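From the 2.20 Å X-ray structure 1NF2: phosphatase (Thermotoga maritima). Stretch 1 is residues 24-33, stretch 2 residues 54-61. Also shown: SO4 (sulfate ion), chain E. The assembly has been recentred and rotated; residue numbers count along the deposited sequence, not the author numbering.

Stretch 1 (24-33) DRRNIEKLSR
Stretch 2, residues 54-61: KYFKRTFP

Stretch 1 enters already helical at Asp24, continuing a helix that begins earlier in the chain, and its i to i+4 ladder includes Ile28 N to Asp24 O (3.0 Å), Glu29 N to Arg25 O (3.0 Å) and Ser32 N to Ile28 O (2.8 Å). Stretch 2 carries the last helical residues, Lys54 and Tyr55; Phe56 then leaves helical geometry (phi/psi -139/131), and the chain runs on extended at Arg58 (-173/178), Thr59 (-119/160) and Phe60 (-132/171). The two segments advance in register, with CA–CA separations of 6.8 Å for Arg25 and Tyr55, 7.4 Å for Glu29 and Phe56, and 9.0 Å for Ser32 and Phe60.

No direct hydrogen bond joins the stretches; packing buries 344 Å², both sides summed, and Phe56 contributes the largest share. Its side chain (chi1 m, -41°; chi2 80°) leaves the backbone sideways, but its end comes nearer the helix. There Phe56 CE2 lies 3.5 Å from Ile28 CB and 3.6 Å from Arg25 O, while Phe56 CD2 is 3.8 Å from Glu29 OE1, which sits at the ring edge. A flat aromatic ring thus fits against one helical turn. Ile28 (m, m) points its CB toward stretch 2 while the end of its side chain leads away, so the beta-branched base supplies the apolar contact. Farther along, Ser32 CB meets the edge of the Phe60 ring, 3.9 Å from Phe60 CE1; Phe60 is buried, with chi1 m and chi2 -99°.

The aliphatic part of Arg25 (t, t, p; chi4 75°) packs beside the helix end of stretch 2. Arg25 CD is 3.5 Å from Tyr55 O and 4.2 Å from Tyr55 CD1, at the edge of a ring set by chi1 m and chi2 -77°. This long side chain combines packing with charge: Arg25 NH2 donates to sulfate O2 at 2.8 Å. Arg26 points away from stretch 2, yet Arg26 NH1 reaches sulfate O3 at 3.1 Å, so neighbouring guanidinium groups share the anion, probably acquired from the crystallisation liquor.

The polar link is a water. Ser32 (chi1 p, 77°) donates from OG to Glu29 O at 2.7 Å, folding its short side chain back onto the helix. Water 1 donates to Ser32 OG at 2.5 Å and accepts a weak hydrogen bond from Arg58 NH1 at 3.3 Å. Arg58 (p, t, m; chi4 -172°) points toward stretch 1; Arg58 NE and NH2 each donate to Thr59 O at 3.1 Å, anchoring the guanidinium while Arg58 NH1 approaches Ser32 CB to 4.1 Å.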

# COMPACT_ATOMS: atom_id res chain seq x y z
N ASP A 24 -12.75 14.55 -8.68
CA ASP A 24 -12.44 13.11 -8.66
C ASP A 24 -13.43 12.36 -7.78
O ASP A 24 -13.87 11.26 -8.12
CB ASP A 24 -11.02 12.85 -8.13
CG ASP A 24 -9.94 13.29 -9.10
OD1 ASP A 24 -10.22 13.45 -10.31
OD2 ASP A 24 -8.78 13.45 -8.65
N ARG A 25 -13.80 12.96 -6.65
CA ARG A 25 -14.75 12.32 -5.76
C ARG A 25 -16.07 12.08 -6.48
O ARG A 25 -16.58 10.96 -6.49
CB ARG A 25 -15.02 13.19 -4.52
CG ARG A 25 -15.95 12.53 -3.52
CD ARG A 25 -16.39 13.49 -2.42
NE ARG A 25 -17.25 14.55 -2.94
CZ ARG A 25 -18.53 14.40 -3.27
NH1 ARG A 25 -19.12 13.21 -3.14
NH2 ARG A 25 -19.22 15.42 -3.74
N ARG A 26 -16.62 13.12 -7.10
CA ARG A 26 -17.90 12.96 -7.80
C ARG A 26 -17.86 11.92 -8.93
O ARG A 26 -18.82 11.18 -9.12
CB ARG A 26 -18.40 14.30 -8.34
CG ARG A 26 -19.18 15.10 -7.30
CD ARG A 26 -19.88 16.29 -7.93
NE ARG A 26 -19.13 17.53 -7.75
CZ ARG A 26 -19.30 18.37 -6.73
NH1 ARG A 26 -20.20 18.10 -5.79
NH2 ARG A 26 -18.58 19.47 -6.66
N ASN A 27 -16.76 11.86 -9.66
CA ASN A 27 -16.66 10.88 -10.74
C ASN A 27 -16.62 9.46 -10.20
O ASN A 27 -17.20 8.55 -10.80
CB ASN A 27 -15.44 11.15 -11.61
CG ASN A 27 -15.69 12.26 -12.62
OD1 ASN A 27 -16.67 12.21 -13.37
ND2 ASN A 27 -14.81 13.25 -12.65
N ILE A 28 -15.94 9.27 -9.07
CA ILE A 28 -15.86 7.94 -8.48
C ILE A 28 -17.27 7.55 -8.02
O ILE A 28 -17.72 6.44 -8.26
CB ILE A 28 -14.91 7.90 -7.25
CG1 ILE A 28 -13.51 8.36 -7.66
CG2 ILE A 28 -14.88 6.49 -6.68
CD1 ILE A 28 -12.86 7.55 -8.76
N GLU A 29 -17.95 8.48 -7.34
CA GLU A 29 -19.32 8.25 -6.86
C GLU A 29 -20.21 7.75 -7.99
O GLU A 29 -20.97 6.80 -7.81
CB GLU A 29 -19.91 9.55 -6.30
CG GLU A 29 -19.76 9.71 -4.80
CD GLU A 29 -20.60 8.72 -4.02
OE1 GLU A 29 -20.51 8.70 -2.77
OE2 GLU A 29 -21.37 7.97 -4.66
N LYS A 30 -20.13 8.39 -9.15
CA LYS A 30 -20.94 7.98 -10.29
C LYS A 30 -20.61 6.55 -10.75
O LYS A 30 -21.52 5.77 -11.08
CB LYS A 30 -20.76 8.97 -11.44
CG LYS A 30 -21.32 10.36 -11.13
CD LYS A 30 -20.88 11.38 -12.17
CE LYS A 30 -21.30 10.96 -13.57
NZ LYS A 30 -20.80 11.91 -14.61
N LEU A 31 -19.33 6.21 -10.78
CA LEU A 31 -18.91 4.88 -11.20
C LEU A 31 -19.34 3.81 -10.20
O LEU A 31 -19.82 2.74 -10.60
CB LEU A 31 -17.39 4.80 -11.35
CG LEU A 31 -16.73 5.46 -12.55
CD1 LEU A 31 -15.22 5.25 -12.47
CD2 LEU A 31 -17.28 4.86 -13.84
N SER A 32 -19.15 4.09 -8.91
CA SER A 32 -19.48 3.15 -7.85
C SER A 32 -20.89 2.59 -7.96
O SER A 32 -21.22 1.57 -7.36
CB SER A 32 -19.30 3.81 -6.48
OG SER A 32 -20.39 4.66 -6.20
N ARG A 33 -21.72 3.28 -8.73
CA ARG A 33 -23.09 2.83 -8.94
C ARG A 33 -23.03 1.88 -10.12
O ARG A 33 -22.67 2.27 -11.24
CB ARG A 33 -24.00 4.02 -9.25
CG ARG A 33 -25.43 3.63 -9.60
CD ARG A 33 -26.10 2.85 -8.48
NE ARG A 33 -27.49 2.55 -8.81
CZ ARG A 33 -28.32 1.89 -8.00
NH1 ARG A 33 -27.91 1.47 -6.81
NH2 ARG A 33 -29.57 1.66 -8.38
N LYS A 54 -14.31 8.57 4.48
CA LYS A 54 -14.33 10.03 4.58
C LYS A 54 -14.92 10.71 3.35
O LYS A 54 -15.71 11.65 3.48
CB LYS A 54 -12.91 10.55 4.80
CG LYS A 54 -12.79 12.06 4.83
CD LYS A 54 -11.34 12.47 5.02
CE LYS A 54 -11.18 13.98 5.09
NZ LYS A 54 -9.74 14.32 5.22
N TYR A 55 -14.53 10.26 2.17
CA TYR A 55 -15.01 10.86 0.92
C TYR A 55 -16.26 10.16 0.38
O TYR A 55 -17.02 10.74 -0.40
CB TYR A 55 -13.89 10.85 -0.12
CG TYR A 55 -12.77 11.81 0.22
CD1 TYR A 55 -12.92 13.19 0.01
CD2 TYR A 55 -11.58 11.36 0.80
CE1 TYR A 55 -11.91 14.08 0.37
CE2 TYR A 55 -10.56 12.25 1.15
CZ TYR A 55 -10.73 13.60 0.94
OH TYR A 55 -9.73 14.47 1.30
N PHE A 56 -16.45 8.92 0.79
CA PHE A 56 -17.61 8.14 0.39
C PHE A 56 -17.98 7.44 1.70
O PHE A 56 -17.12 6.88 2.35
CB PHE A 56 -17.25 7.08 -0.67
CG PHE A 56 -16.29 7.58 -1.72
CD1 PHE A 56 -14.92 7.64 -1.46
CD2 PHE A 56 -16.75 7.99 -2.96
CE1 PHE A 56 -14.03 8.11 -2.42
CE2 PHE A 56 -15.87 8.46 -3.93
CZ PHE A 56 -14.50 8.52 -3.66
N LYS A 57 -19.24 7.49 2.09
CA LYS A 57 -19.63 6.86 3.35
C LYS A 57 -19.74 5.34 3.19
O LYS A 57 -20.80 4.76 3.41
CB LYS A 57 -20.95 7.44 3.84
CG LYS A 57 -20.85 8.88 4.35
CD LYS A 57 -20.20 9.83 3.34
CE LYS A 57 -20.92 9.84 2.00
NZ LYS A 57 -22.35 10.25 2.10
N ARG A 58 -18.63 4.71 2.81
CA ARG A 58 -18.61 3.26 2.61
C ARG A 58 -17.20 2.75 2.35
O ARG A 58 -16.25 3.52 2.28
CB ARG A 58 -19.49 2.89 1.42
CG ARG A 58 -19.09 3.61 0.14
CD ARG A 58 -19.65 2.93 -1.10
NE ARG A 58 -19.09 1.60 -1.28
CZ ARG A 58 -19.29 0.84 -2.36
NH1 ARG A 58 -20.04 1.29 -3.36
NH2 ARG A 58 -18.74 -0.37 -2.44
N THR A 59 -17.06 1.43 2.19
CA THR A 59 -15.77 0.84 1.90
C THR A 59 -15.87 0.13 0.56
O THR A 59 -16.97 -0.19 0.09
CB THR A 59 -15.32 -0.16 3.00
OG1 THR A 59 -16.27 -1.23 3.11
CG2 THR A 59 -15.19 0.56 4.34
N PHE A 60 -14.72 -0.12 -0.06
CA PHE A 60 -14.67 -0.78 -1.36
C PHE A 60 -13.64 -1.90 -1.31
O PHE A 60 -12.91 -2.03 -0.33
CB PHE A 60 -14.21 0.22 -2.44
CG PHE A 60 -15.09 1.43 -2.57
CD1 PHE A 60 -16.05 1.50 -3.58
CD2 PHE A 60 -14.95 2.51 -1.71
CE1 PHE A 60 -16.85 2.63 -3.72
CE2 PHE A 60 -15.75 3.64 -1.84
CZ PHE A 60 -16.70 3.70 -2.85
N PRO A 61 -13.60 -2.74 -2.37
CA PRO A 61 -12.61 -3.81 -2.37
C PRO A 61 -11.30 -3.03 -2.21
O PRO A 61 -11.09 -2.02 -2.88
CB PRO A 61 -12.78 -4.42 -3.76
CG PRO A 61 -14.27 -4.31 -3.97
CD PRO A 61 -14.57 -2.91 -3.46
S SO4 E . -22.91 16.34 -4.57
O1 SO4 E . -23.95 15.42 -4.07
O2 SO4 E . -21.84 16.45 -3.57
O3 SO4 E . -22.36 15.82 -5.84
O4 SO4 E . -23.51 17.67 -4.81
O HOH W 1 -20.84 4.48 -3.70